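Local coordinates for protein phosphate transporter (Thermotoga maritima MSB8, PDB 6L85) that imports phosphate across the membrane in a process that depends on sodium, and resembles the human solute carrier SLC20, at residues N21-S26 with K306-V311; I88-W93 with P383-T388; G101-T106 with K372-S377; V136-V141 with L340-S345. All coordinates share one frame; numbering follows the deposited sequence.

Contact 1 (N21-S26 with K306-V311); sequences NDVANS and KVMETV. With NA (sodium ion), chain Q.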
loop_
_atom_site.group_PDB
_atom_site.type_symbol
_atom_site.label_atom_id
_atom_site.label_comp_id
_atom_site.label_asym_id
_atom_site.label_seq_id
_atom_site.Cartn_x
_atom_site.Cartn_y
_atom_site.Cartn_z
ATOM N N ASN B 21 -9.374 22.487 -0.057
ATOM C CA ASN B 21 -8.747 23.396 -1.014
ATOM C C ASN B 21 -7.830 22.687 -1.991
ATOM O O ASN B 21 -7.662 23.155 -3.125
ATOM C CB ASN B 21 -7.927 24.486 -0.304
ATOM C CG ASN B 21 -7.743 25.729 -1.178
ATOM O OD1 ASN B 21 -6.709 25.909 -1.855
ATOM N ND2 ASN B 21 -8.768 26.574 -1.191
ATOM N N ASP B 22 -7.194 21.596 -1.576
ATOM C CA ASP B 22 -6.089 21.063 -2.354
ATOM C C ASP B 22 -6.393 19.801 -3.148
ATOM O O ASP B 22 -5.517 19.377 -3.913
ATOM C CB ASP B 22 -4.893 20.762 -1.442
ATOM C CG ASP B 22 -4.197 22.023 -0.926
ATOM O OD1 ASP B 22 -4.618 23.139 -1.261
ATOM O OD2 ASP B 22 -3.228 21.884 -0.165
ATOM N N VAL B 23 -7.562 19.155 -2.983
ATOM C CA VAL B 23 -7.771 17.957 -3.808
ATOM C C VAL B 23 -7.626 18.278 -5.302
ATOM O O VAL B 23 -7.065 17.470 -6.068
ATOM C CB VAL B 23 -9.120 17.278 -3.466
ATOM C CG1 VAL B 23 -10.305 18.199 -3.726
ATOM C CG2 VAL B 23 -9.257 15.941 -4.219
ATOM N N ALA B 24 -8.019 19.489 -5.718
ATOM C CA ALA B 24 -7.812 19.927 -7.105
ATOM C C ALA B 24 -6.371 19.738 -7.570
ATOM O O ALA B 24 -6.145 19.342 -8.723
ATOM C CB ALA B 24 -8.217 21.393 -7.275
ATOM N N ASN B 25 -5.390 19.974 -6.678
ATOM C CA ASN B 25 -3.978 19.922 -7.077
ATOM C C ASN B 25 -3.574 18.539 -7.585
ATOM O O ASN B 25 -2.592 18.411 -8.330
ATOM C CB ASN B 25 -3.040 20.284 -5.911
ATOM C CG ASN B 25 -3.289 21.675 -5.319
ATOM O OD1 ASN B 25 -4.180 22.425 -5.740
ATOM N ND2 ASN B 25 -2.489 22.013 -4.309
ATOM N N SER B 26 -4.243 17.488 -7.122
ATOM C CA SER B 26 -3.913 16.153 -7.597
ATOM C C SER B 26 -4.915 15.611 -8.603
ATOM O O SER B 26 -4.507 14.912 -9.534
ATOM C CB SER B 26 -3.803 15.169 -6.424
ATOM O OG SER B 26 -5.037 15.011 -5.762
ATOM N N LYS B 306 -16.057 20.680 -4.794
ATOM C CA LYS B 306 -16.494 21.932 -5.410
ATOM C C LYS B 306 -15.364 22.655 -6.137
ATOM O O LYS B 306 -15.471 22.888 -7.347
ATOM C CB LYS B 306 -17.139 22.827 -4.342
ATOM C CG LYS B 306 -18.608 22.459 -4.034
ATOM C CD LYS B 306 -18.722 21.255 -3.102
ATOM C CE LYS B 306 -20.178 20.829 -2.918
ATOM N NZ LYS B 306 -20.712 20.033 -4.079
ATOM N N VAL B 307 -14.257 22.976 -5.461
ATOM C CA VAL B 307 -13.137 23.666 -6.110
ATOM C C VAL B 307 -12.397 22.760 -7.098
ATOM O O VAL B 307 -11.727 23.257 -8.030
ATOM C CB VAL B 307 -12.222 24.223 -5.000
ATOM C CG1 VAL B 307 -11.968 23.135 -3.974
ATOM C CG2 VAL B 307 -10.905 24.801 -5.550
ATOM N N MET B 308 -12.529 21.434 -6.940
ATOM C CA MET B 308 -11.952 20.514 -7.916
ATOM C C MET B 308 -12.552 20.735 -9.304
ATOM O O MET B 308 -11.819 20.926 -10.285
ATOM C CB MET B 308 -12.162 19.069 -7.456
ATOM C CG MET B 308 -11.190 18.070 -8.015
ATOM S SD MET B 308 -11.654 16.385 -7.560
ATOM C CE MET B 308 -12.780 16.595 -6.164
ATOM N N GLU B 309 -13.891 20.688 -9.415
ATOM C CA GLU B 309 -14.556 20.918 -10.702
ATOM C C GLU B 309 -14.795 22.403 -10.974
ATOM O O GLU B 309 -15.845 22.803 -11.486
ATOM C CB GLU B 309 -15.876 20.148 -10.718
ATOM C CG GLU B 309 -16.754 20.460 -9.505
ATOM C CD GLU B 309 -18.203 20.035 -9.659
ATOM O OE1 GLU B 309 -18.854 20.477 -10.630
ATOM O OE2 GLU B 309 -18.693 19.276 -8.791
ATOM N N THR B 310 -13.817 23.220 -10.653
ATOM C CA THR B 310 -13.619 24.617 -11.007
ATOM C C THR B 310 -12.201 24.844 -11.503
ATOM O O THR B 310 -11.981 25.662 -12.404
ATOM C CB THR B 310 -13.935 25.522 -9.806
ATOM O OG1 THR B 310 -15.315 25.357 -9.447
ATOM C CG2 THR B 310 -13.666 26.985 -10.131
ATOM N N VAL B 311 -11.225 24.131 -10.932
ATOM C CA VAL B 311 -9.915 24.070 -11.575
ATOM C C VAL B 311 -9.970 23.160 -12.806
ATOM O O VAL B 311 -9.351 23.451 -13.841
ATOM C CB VAL B 311 -8.839 23.619 -10.567
ATOM C CG1 VAL B 311 -7.504 23.380 -11.276
ATOM C CG2 VAL B 311 -8.678 24.663 -9.473
HETATM NA NA NA Q . -4.353 25.042 -2.533
HETATM O O HOH W 1 -5.550 24.287 -4.447
#
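A24 lets two helices come close: its methyl points straight at helix 304-311, resting 3.9 Å from CA of M308 and 4.0 Å from CG2 of V311, and alanine suits a place where the segment axes approach to 7.6 Å. Beside it V23 carries CG1 in the crowded position between backbone N and carbonyl carbon (chi1 61°), with CG2 anti to N, so that both methyls meet the tip of M308. The methionine runs extended from CG until chi3 bends it (-18°), bringing CE to 3.8 Å from V23 CG1. The axes of 21-26 and 306-311 cross at -41°, and the far side of helix 2-32 forms part of a sodium site completed by V104 and T347. N21, its CG anti to the backbone N, offers OD1 at 2.6 Å from the sodium, and D22 OD1 binds the same ion at 2.3 Å. Their other polar atoms are held too, N21 ND2 by T98 OG1 and Y102 O, D22 OD2 by H254. N25 belongs to the second shell: its ND2 bonds to T346 and T347, leaving OD1 to accept, at 2.6 Å, from water 1, which lies 2.4 Å from the sodium.

Contact 2 (I88-W93 with P383-T388); sequences IAASFW and PTVAAT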
loop_
_atom_site.group_PDB
_atom_site.type_symbol
_atom_site.label_atom_id
_atom_site.label_comp_id
_atom_site.label_asym_id
_atom_site.label_seq_id
_atom_site.Cartn_x
_atom_site.Cartn_y
_atom_site.Cartn_z
ATOM N N ILE B 88 -6.431 28.248 14.154
ATOM C CA ILE B 88 -7.654 29.037 13.985
ATOM C C ILE B 88 -7.528 29.975 12.787
ATOM O O ILE B 88 -8.403 30.017 11.908
ATOM C CB ILE B 88 -7.959 29.839 15.266
ATOM C CG1 ILE B 88 -8.318 28.913 16.427
ATOM C CG2 ILE B 88 -9.093 30.835 15.009
ATOM C CD1 ILE B 88 -8.888 29.646 17.648
ATOM N N ALA B 89 -6.423 30.733 12.727
ATOM C CA ALA B 89 -6.291 31.792 11.728
ATOM C C ALA B 89 -6.160 31.220 10.326
ATOM O O ALA B 89 -6.804 31.703 9.375
ATOM C CB ALA B 89 -5.080 32.692 12.050
ATOM N N ALA B 90 -5.287 30.216 10.172
ATOM C CA ALA B 90 -5.095 29.593 8.872
ATOM C C ALA B 90 -6.382 28.931 8.397
ATOM O O ALA B 90 -6.786 29.121 7.247
ATOM C CB ALA B 90 -3.946 28.584 8.925
ATOM N N SER B 91 -7.043 28.164 9.267
ATOM C CA SER B 91 -8.300 27.520 8.888
ATOM C C SER B 91 -9.295 28.540 8.378
ATOM O O SER B 91 -9.967 28.315 7.364
ATOM C CB SER B 91 -8.904 26.792 10.089
ATOM O OG SER B 91 -8.106 25.690 10.435
ATOM N N PHE B 92 -9.425 29.658 9.105
ATOM C CA PHE B 92 -10.363 30.701 8.716
ATOM C C PHE B 92 -10.096 31.171 7.295
ATOM O O PHE B 92 -11.006 31.197 6.449
ATOM C CB PHE B 92 -10.271 31.881 9.690
ATOM C CG PHE B 92 -11.200 32.995 9.350
ATOM C CD1 PHE B 92 -12.547 32.895 9.658
ATOM C CD2 PHE B 92 -10.749 34.106 8.664
ATOM C CE1 PHE B 92 -13.430 33.903 9.318
ATOM C CE2 PHE B 92 -11.633 35.128 8.319
ATOM C CZ PHE B 92 -12.966 35.029 8.653
ATOM N N TRP B 93 -8.849 31.546 7.008
ATOM C CA TRP B 93 -8.597 32.089 5.673
ATOM C C TRP B 93 -8.681 31.009 4.587
ATOM O O TRP B 93 -9.155 31.286 3.473
ATOM C CB TRP B 93 -7.262 32.836 5.651
ATOM C CG TRP B 93 -7.438 34.111 6.379
ATOM C CD1 TRP B 93 -6.971 34.421 7.633
ATOM C CD2 TRP B 93 -8.214 35.231 5.951
ATOM N NE1 TRP B 93 -7.385 35.678 7.990
ATOM C CE2 TRP B 93 -8.149 36.200 6.979
ATOM C CE3 TRP B 93 -8.945 35.521 4.791
ATOM C CZ2 TRP B 93 -8.780 37.440 6.878
ATOM C CZ3 TRP B 93 -9.580 36.748 4.695
ATOM C CH2 TRP B 93 -9.488 37.695 5.733
ATOM N N PRO B 383 1.006 37.562 5.253
ATOM C CA PRO B 383 0.746 38.628 6.248
ATOM C C PRO B 383 -0.671 38.621 6.802
ATOM O O PRO B 383 -0.863 38.905 7.990
ATOM C CB PRO B 383 1.043 39.922 5.474
ATOM C CG PRO B 383 0.915 39.541 4.016
ATOM C CD PRO B 383 1.419 38.124 3.953
ATOM N N THR B 384 -1.676 38.320 5.982
ATOM C CA THR B 384 -3.045 38.270 6.495
ATOM C C THR B 384 -3.183 37.230 7.602
ATOM O O THR B 384 -3.771 37.496 8.659
ATOM C CB THR B 384 -4.018 37.953 5.359
ATOM O OG1 THR B 384 -3.839 38.897 4.298
ATOM C CG2 THR B 384 -5.458 37.994 5.854
ATOM N N VAL B 385 -2.651 36.028 7.376
ATOM C CA VAL B 385 -2.788 34.994 8.397
ATOM C C VAL B 385 -1.911 35.312 9.593
ATOM O O VAL B 385 -2.309 35.074 10.741
ATOM C CB VAL B 385 -2.477 33.597 7.828
ATOM C CG1 VAL B 385 -2.594 32.572 8.927
ATOM C CG2 VAL B 385 -3.449 33.259 6.699
ATOM N N ALA B 386 -0.698 35.835 9.353
ATOM C CA ALA B 386 0.151 36.243 10.472
ATOM C C ALA B 386 -0.569 37.251 11.363
ATOM O O ALA B 386 -0.608 37.094 12.592
ATOM C CB ALA B 386 1.478 36.807 9.955
ATOM N N ALA B 387 -1.205 38.259 10.753
ATOM C CA ALA B 387 -1.902 39.283 11.527
ATOM C C ALA B 387 -3.111 38.704 12.242
ATOM O O ALA B 387 -3.380 39.052 13.398
ATOM C CB ALA B 387 -2.310 40.442 10.612
ATOM N N THR B 388 -3.855 37.814 11.573
ATOM C CA THR B 388 -5.014 37.187 12.202
ATOM C C THR B 388 -4.595 36.313 13.378
ATOM O O THR B 388 -5.268 36.282 14.411
ATOM C CB THR B 388 -5.775 36.360 11.161
ATOM O OG1 THR B 388 -6.084 37.180 10.025
ATOM C CG2 THR B 388 -7.054 35.784 11.738
#
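Two long helices of the bundle, 76-99 and 368-400, meet here in largely opposed directions; the axes of 88-93 and 383-388 cross at 135° and come within 8.7 Å. A89 and T388 mark the closest backbone approach, with CA atoms 5.6 Å apart, and alanine suits it: its methyl turns toward the partner helix, CB 3.7 Å from T388 CG2. The branched side chain of V385 lies against the A90 backbone, its CG1, anti to its own backbone N, 3.8 Å from A90 N. The other end is filled by the indole of W93, with CG anti to the carbonyl carbon (chi1 -73°). Over one face lies the methyl of T384, its CG2 3.7 Å from the centroid of the six-membered ring, a CH-pi contact. The opposite face has F92 CD2 near its rim. At the edge, in the ring plane, W93 NE1 donates to T388 OG1 at 2.8 Å with an N-H...O angle of 155°. V385 CG2 closes in obliquely, 3.8 Å from W93 CD1. Both threonines serve two purposes, presenting a methyl to apolar neighbours and a hydroxyl to a backbone carbonyl one turn earlier: T388 OG1 donates to T384 O at 2.7 Å, and T384 OG1 bonds to L380 O. The result is a short hydrogen-bonded chain, indole N-H to hydroxyl to carbonyl. Because T388 spends its proton on its own helix, its oxygen is left to act as acceptor, and the bond together with the methyl over the face should fix the rotation of the indole.

Contact 3 (G101-T106 with K372-S377); sequences GYPVST and KNIVIS. With NA (sodium ion), chain Q; PO4 (phosphate ion), chain P.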
loop_
_atom_site.group_PDB
_atom_site.type_symbol
_atom_site.label_atom_id
_atom_site.label_comp_id
_atom_site.label_asym_id
_atom_site.label_seq_id
_atom_site.Cartn_x
_atom_site.Cartn_y
_atom_site.Cartn_z
ATOM N N GLY B 101 -14.051 29.317 -4.048
ATOM C CA GLY B 101 -13.410 28.542 -5.093
ATOM C C GLY B 101 -11.994 28.957 -5.426
ATOM O O GLY B 101 -11.497 28.619 -6.503
ATOM N N TYR B 102 -11.310 29.683 -4.525
ATOM C CA TYR B 102 -9.965 30.097 -4.919
ATOM C C TYR B 102 -8.921 29.144 -4.354
ATOM O O TYR B 102 -8.935 28.845 -3.148
ATOM C CB TYR B 102 -9.684 31.525 -4.452
ATOM C CG TYR B 102 -10.376 32.571 -5.306
ATOM C CD1 TYR B 102 -11.707 32.897 -5.090
ATOM C CD2 TYR B 102 -9.707 33.213 -6.343
ATOM C CE1 TYR B 102 -12.355 33.849 -5.876
ATOM C CE2 TYR B 102 -10.346 34.165 -7.137
ATOM C CZ TYR B 102 -11.666 34.481 -6.893
ATOM O OH TYR B 102 -12.302 35.425 -7.672
ATOM N N PRO B 103 -8.026 28.624 -5.194
ATOM C CA PRO B 103 -6.914 27.789 -4.712
ATOM C C PRO B 103 -5.840 28.655 -4.060
ATOM O O PRO B 103 -5.269 29.535 -4.710
ATOM C CB PRO B 103 -6.395 27.122 -5.996
ATOM C CG PRO B 103 -6.736 28.118 -7.094
ATOM C CD PRO B 103 -7.974 28.860 -6.649
ATOM N N VAL B 104 -5.574 28.406 -2.773
ATOM C CA VAL B 104 -4.543 29.108 -2.005
ATOM C C VAL B 104 -3.589 28.080 -1.385
ATOM O O VAL B 104 -3.878 26.884 -1.320
ATOM C CB VAL B 104 -5.137 30.010 -0.893
ATOM C CG1 VAL B 104 -5.980 31.118 -1.488
ATOM C CG2 VAL B 104 -5.961 29.184 0.100
ATOM N N SER B 105 -2.460 28.574 -0.881
ATOM C CA SER B 105 -1.487 27.732 -0.192
ATOM C C SER B 105 -1.825 27.639 1.292
ATOM O O SER B 105 -1.741 28.642 2.017
ATOM C CB SER B 105 -0.070 28.265 -0.360
ATOM O OG SER B 105 0.830 27.538 0.469
ATOM N N THR B 106 -2.173 26.426 1.744
ATOM C CA THR B 106 -2.392 26.160 3.165
ATOM C C THR B 106 -1.071 26.132 3.922
ATOM O O THR B 106 -1.049 26.389 5.129
ATOM C CB THR B 106 -3.152 24.819 3.362
ATOM O OG1 THR B 106 -2.287 23.703 3.071
ATOM C CG2 THR B 106 -4.389 24.728 2.436
ATOM N N LYS B 372 -6.327 38.185 -11.287
ATOM C CA LYS B 372 -5.791 39.223 -10.418
ATOM C C LYS B 372 -6.128 38.924 -8.964
ATOM O O LYS B 372 -5.285 39.117 -8.080
ATOM C CB LYS B 372 -6.323 40.602 -10.832
ATOM C CG LYS B 372 -5.527 41.282 -11.942
ATOM C CD LYS B 372 -6.376 42.343 -12.654
ATOM C CE LYS B 372 -5.806 42.669 -14.029
ATOM N NZ LYS B 372 -6.573 43.739 -14.738
ATOM N N ASN B 373 -7.361 38.456 -8.703
ATOM C CA ASN B 373 -7.745 38.055 -7.351
ATOM C C ASN B 373 -6.835 36.955 -6.818
ATOM O O ASN B 373 -6.433 36.973 -5.646
ATOM C CB ASN B 373 -9.197 37.576 -7.339
ATOM C CG ASN B 373 -10.190 38.714 -7.428
ATOM O OD1 ASN B 373 -9.801 39.865 -7.569
ATOM N ND2 ASN B 373 -11.483 38.396 -7.346
ATOM N N ILE B 374 -6.510 35.982 -7.667
ATOM C CA ILE B 374 -5.664 34.872 -7.245
ATOM C C ILE B 374 -4.280 35.381 -6.871
ATOM O O ILE B 374 -3.735 35.035 -5.815
ATOM C CB ILE B 374 -5.601 33.797 -8.348
ATOM C CG1 ILE B 374 -6.847 32.909 -8.285
ATOM C CG2 ILE B 374 -4.308 32.974 -8.248
ATOM C CD1 ILE B 374 -6.870 31.815 -9.323
ATOM N N VAL B 375 -3.698 36.222 -7.731
ATOM C CA VAL B 375 -2.368 36.760 -7.452
ATOM C C VAL B 375 -2.377 37.598 -6.172
ATOM O O VAL B 375 -1.452 37.508 -5.351
ATOM C CB VAL B 375 -1.853 37.559 -8.663
ATOM C CG1 VAL B 375 -0.550 38.291 -8.319
ATOM C CG2 VAL B 375 -1.654 36.628 -9.850
ATOM N N ILE B 376 -3.423 38.410 -5.974
ATOM C CA ILE B 376 -3.513 39.220 -4.760
ATOM C C ILE B 376 -3.537 38.318 -3.536
ATOM O O ILE B 376 -2.790 38.533 -2.572
ATOM C CB ILE B 376 -4.758 40.130 -4.780
ATOM C CG1 ILE B 376 -4.767 41.088 -5.977
ATOM C CG2 ILE B 376 -4.866 40.914 -3.470
ATOM C CD1 ILE B 376 -3.852 42.172 -5.858
ATOM N N SER B 377 -4.442 37.329 -3.540
ATOM C CA SER B 377 -4.585 36.440 -2.395
ATOM C C SER B 377 -3.270 35.742 -2.092
ATOM O O SER B 377 -2.876 35.624 -0.925
ATOM C CB SER B 377 -5.703 35.419 -2.651
ATOM O OG SER B 377 -5.290 34.439 -3.594
HETATM NA NA NA Q . -4.353 25.042 -2.533
HETATM P P PO4 P . -0.468 23.998 -0.308
HETATM O O1 PO4 P . -0.543 24.653 -1.686
HETATM O O2 PO4 P . 0.423 24.765 0.647
HETATM O O3 PO4 P . 0.096 22.592 -0.490
HETATM O O4 PO4 P . -1.845 23.965 0.337
HETATM O O HOH W 1 -5.550 24.287 -4.447
#
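Segment 101-106, irregular up to the first residue of helix 106-121, packs on a surface helix at one end and holds a sodium ion and a phosphate ion at the other. Y102 makes the largest contact, with its CG anti to the carbonyl carbon. The ring offers its edge to I374, whose CG1 lies near the ring plane and 3.5 Å from CD2 of the tyrosine. N373 CB approaches obliquely, 3.6 Å from Y102 CE2, with its amide turned 44° from the ring; a phenol suits this partly exposed place, with a hydrocarbon edge against I374 and a polar tip beside N373. I374 then extends CD1 to within 4.1 Å of P103 CD. S377 keeps its hydroxyl in the crowded position, where OG donates to I374 O at 2.8 Å, and V104 CG1 lies 4.0 Å from S377 OG. Beyond the valine side chain, V104 O binds the sodium at 2.3 Å. S105, OG anti to its backbone N, caps helix 106-121 through H108 N and donates to phosphate O2 at 2.8 Å. T106 adds two bonds to phosphate O4, from N and from OG1, the latter at 2.8 Å; the helix start would further favour an anion, consistent with a substrate site. G101 closes helix 76-99 in a Schellman motif, so 101-106 links that helix to 106-121, with W378 of helix 368-400 bonded to P103 O and helix 346-357 touching P103 and S105.

Contact 4 (V136-V141 with L340-S345); sequences VLSWVV and LGLPIS. With NA (sodium ion), chain R; PO4 (phosphate ion), chain P.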
loop_
_atom_site.group_PDB
_atom_site.type_symbol
_atom_site.label_atom_id
_atom_site.label_comp_id
_atom_site.label_asym_id
_atom_site.label_seq_id
_atom_site.Cartn_x
_atom_site.Cartn_y
_atom_site.Cartn_z
ATOM N N VAL B 136 11.466 29.949 2.892
ATOM C CA VAL B 136 11.061 30.910 1.855
ATOM C C VAL B 136 11.805 30.631 0.554
ATOM O O VAL B 136 11.221 30.656 -0.545
ATOM C CB VAL B 136 11.273 32.365 2.321
ATOM C CG1 VAL B 136 10.877 33.314 1.200
ATOM C CG2 VAL B 136 10.441 32.675 3.539
ATOM N N LEU B 137 13.097 30.311 0.657
ATOM C CA LEU B 137 13.852 29.938 -0.533
ATOM C C LEU B 137 13.203 28.762 -1.251
ATOM O O LEU B 137 13.117 28.747 -2.487
ATOM C CB LEU B 137 15.295 29.597 -0.156
ATOM C CG LEU B 137 16.165 29.153 -1.333
ATOM C CD1 LEU B 137 16.155 30.211 -2.448
ATOM C CD2 LEU B 137 17.596 28.856 -0.885
ATOM N N SER B 138 12.756 27.754 -0.493
ATOM C CA SER B 138 12.111 26.611 -1.124
ATOM C C SER B 138 10.779 27.014 -1.737
ATOM O O SER B 138 10.366 26.438 -2.742
ATOM C CB SER B 138 11.926 25.477 -0.112
ATOM O OG SER B 138 10.878 25.793 0.790
ATOM N N TRP B 139 10.116 28.018 -1.159
ATOM C CA TRP B 139 8.861 28.490 -1.728
ATOM C C TRP B 139 9.079 29.120 -3.090
ATOM O O TRP B 139 8.146 29.187 -3.903
ATOM C CB TRP B 139 8.203 29.505 -0.803
ATOM C CG TRP B 139 7.659 28.935 0.443
ATOM C CD1 TRP B 139 7.611 27.599 0.803
ATOM C CD2 TRP B 139 7.048 29.661 1.509
ATOM N NE1 TRP B 139 7.010 27.473 2.037
ATOM C CE2 TRP B 139 6.655 28.718 2.492
ATOM C CE3 TRP B 139 6.801 31.015 1.737
ATOM C CZ2 TRP B 139 6.035 29.093 3.680
ATOM C CZ3 TRP B 139 6.173 31.383 2.913
ATOM C CH2 TRP B 139 5.801 30.426 3.873
ATOM N N VAL B 140 10.282 29.654 -3.316
ATOM C CA VAL B 140 10.619 30.230 -4.616
ATOM C C VAL B 140 11.164 29.162 -5.568
ATOM O O VAL B 140 10.837 29.146 -6.756
ATOM C CB VAL B 140 11.623 31.389 -4.429
ATOM C CG1 VAL B 140 12.245 31.742 -5.741
ATOM C CG2 VAL B 140 10.941 32.616 -3.810
ATOM N N VAL B 141 11.991 28.248 -5.064
ATOM C CA VAL B 141 12.656 27.255 -5.912
ATOM C C VAL B 141 11.695 26.136 -6.351
ATOM O O VAL B 141 11.787 25.632 -7.484
ATOM C CB VAL B 141 13.881 26.692 -5.160
ATOM C CG1 VAL B 141 14.481 25.502 -5.879
ATOM C CG2 VAL B 141 14.926 27.773 -4.983
ATOM N N LEU B 340 13.274 16.235 2.408
ATOM C CA LEU B 340 14.159 17.193 3.045
ATOM C C LEU B 340 13.520 17.885 4.241
ATOM O O LEU B 340 14.196 18.675 4.911
ATOM C CB LEU B 340 14.614 18.236 2.025
ATOM C CG LEU B 340 15.375 17.651 0.836
ATOM C CD1 LEU B 340 15.625 18.746 -0.185
ATOM C CD2 LEU B 340 16.688 17.049 1.335
ATOM N N GLY B 341 12.247 17.616 4.526
ATOM C CA GLY B 341 11.556 18.280 5.616
ATOM C C GLY B 341 11.065 19.676 5.301
ATOM O O GLY B 341 10.748 20.430 6.231
ATOM N N LEU B 342 10.988 20.045 4.022
ATOM C CA LEU B 342 10.603 21.393 3.616
ATOM C C LEU B 342 9.091 21.488 3.461
ATOM O O LEU B 342 8.522 20.755 2.649
ATOM C CB LEU B 342 11.273 21.765 2.294
ATOM C CG LEU B 342 12.797 21.785 2.364
ATOM C CD1 LEU B 342 13.444 21.866 0.984
ATOM C CD2 LEU B 342 13.227 22.941 3.263
ATOM N N PRO B 343 8.411 22.386 4.176
ATOM C CA PRO B 343 6.990 22.634 3.913
ATOM C C PRO B 343 6.855 23.529 2.687
ATOM O O PRO B 343 7.269 24.693 2.693
ATOM C CB PRO B 343 6.507 23.343 5.185
ATOM C CG PRO B 343 7.708 23.489 6.057
ATOM C CD PRO B 343 8.920 23.270 5.233
ATOM N N ILE B 344 6.221 22.987 1.655
ATOM C CA ILE B 344 6.167 23.507 0.294
ATOM C C ILE B 344 4.701 23.731 -0.050
ATOM O O ILE B 344 3.803 23.140 0.561
ATOM C CB ILE B 344 6.858 22.483 -0.655
ATOM C CG1 ILE B 344 8.362 22.589 -0.503
ATOM C CG2 ILE B 344 6.484 22.566 -2.094
ATOM C CD1 ILE B 344 8.758 23.921 -0.288
ATOM N N SER B 345 4.449 24.608 -1.011
ATOM C CA SER B 345 3.104 24.769 -1.541
ATOM C C SER B 345 2.922 23.856 -2.745
ATOM O O SER B 345 3.629 23.999 -3.745
ATOM C CB SER B 345 2.824 26.214 -1.934
ATOM O OG SER B 345 1.573 26.278 -2.596
HETATM NA NA NA R . 3.190 21.794 2.215
HETATM P P PO4 P . -0.468 23.998 -0.308
HETATM O O1 PO4 P . -0.543 24.653 -1.686
HETATM O O2 PO4 P . 0.423 24.765 0.647
HETATM O O3 PO4 P . 0.096 22.592 -0.490
HETATM O O4 PO4 P . -1.845 23.965 0.337
HETATM O O HOH W 2 3.593 21.664 4.445
#
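The indole of W139 has CA of V136, one turn back on its own helix, 3.8 Å above the plane on one face, offset toward the rim, while H108 meets the ring with planes about 35° apart. At its edge sit P343 O and I344 CD1. NE1 donates to P343 O at 2.9 Å, nearly in the indole plane and also in the carbonyl plane, with an N-H...O angle of 148°. Next to this bond the I344 side chain and the indole run antiparallel, side by side, with I344 CD1 4.0 Å from W139 CD1. The same methyl presses on S138, where OG is only 3.0 Å from I344 CD1; this crowding goes with a chi2 of -36°, well short of staggered. S138 suits the place because it is small and its OG, in the crowded position, bonds to I135 O in its own helix; L342 CD1 packs against its CB. In 340-345, G341 is the positive-phi residue of the Schellman motif that ends helix 320-339, and S345, its OG anti to its N, caps helix 346-357 through H348 N and donates to phosphate O1 at 2.8 Å. Between them I344 O binds a sodium at 2.2 Å, with water 2, T107, N257 and D258 as further ligands. One indole N-H thus satisfies the buried carbonyl just before the ligand residue, and probably steadies the peptide run that presents I344 O to the ion.

Contacts 1 and 4 are buried, contact 2 is partly buried between two long helices, and contact 3 lies at the surface. Contacts 2 and 3 share helix 368-400. Contacts 1 and 3 meet directly, N21 with Y102 and V104, and feed one sodium; contact 4 serves another. Contacts 3 and 4 share the phosphate and look alike: each has a Schellman glycine opening a G-x-P-x-S sequence, gives a carbonyl to sodium and has a capping serine, consistent with a repeated architecture. The interfaces differ in chemistry: contact 1 joins helices by van der Waals contacts, mostly between apolar side chains, contacts 2 and 4 each use a tryptophan N-H, to a hydroxyl and a carbonyl respectively, and contact 3 leans on a tyrosine edge.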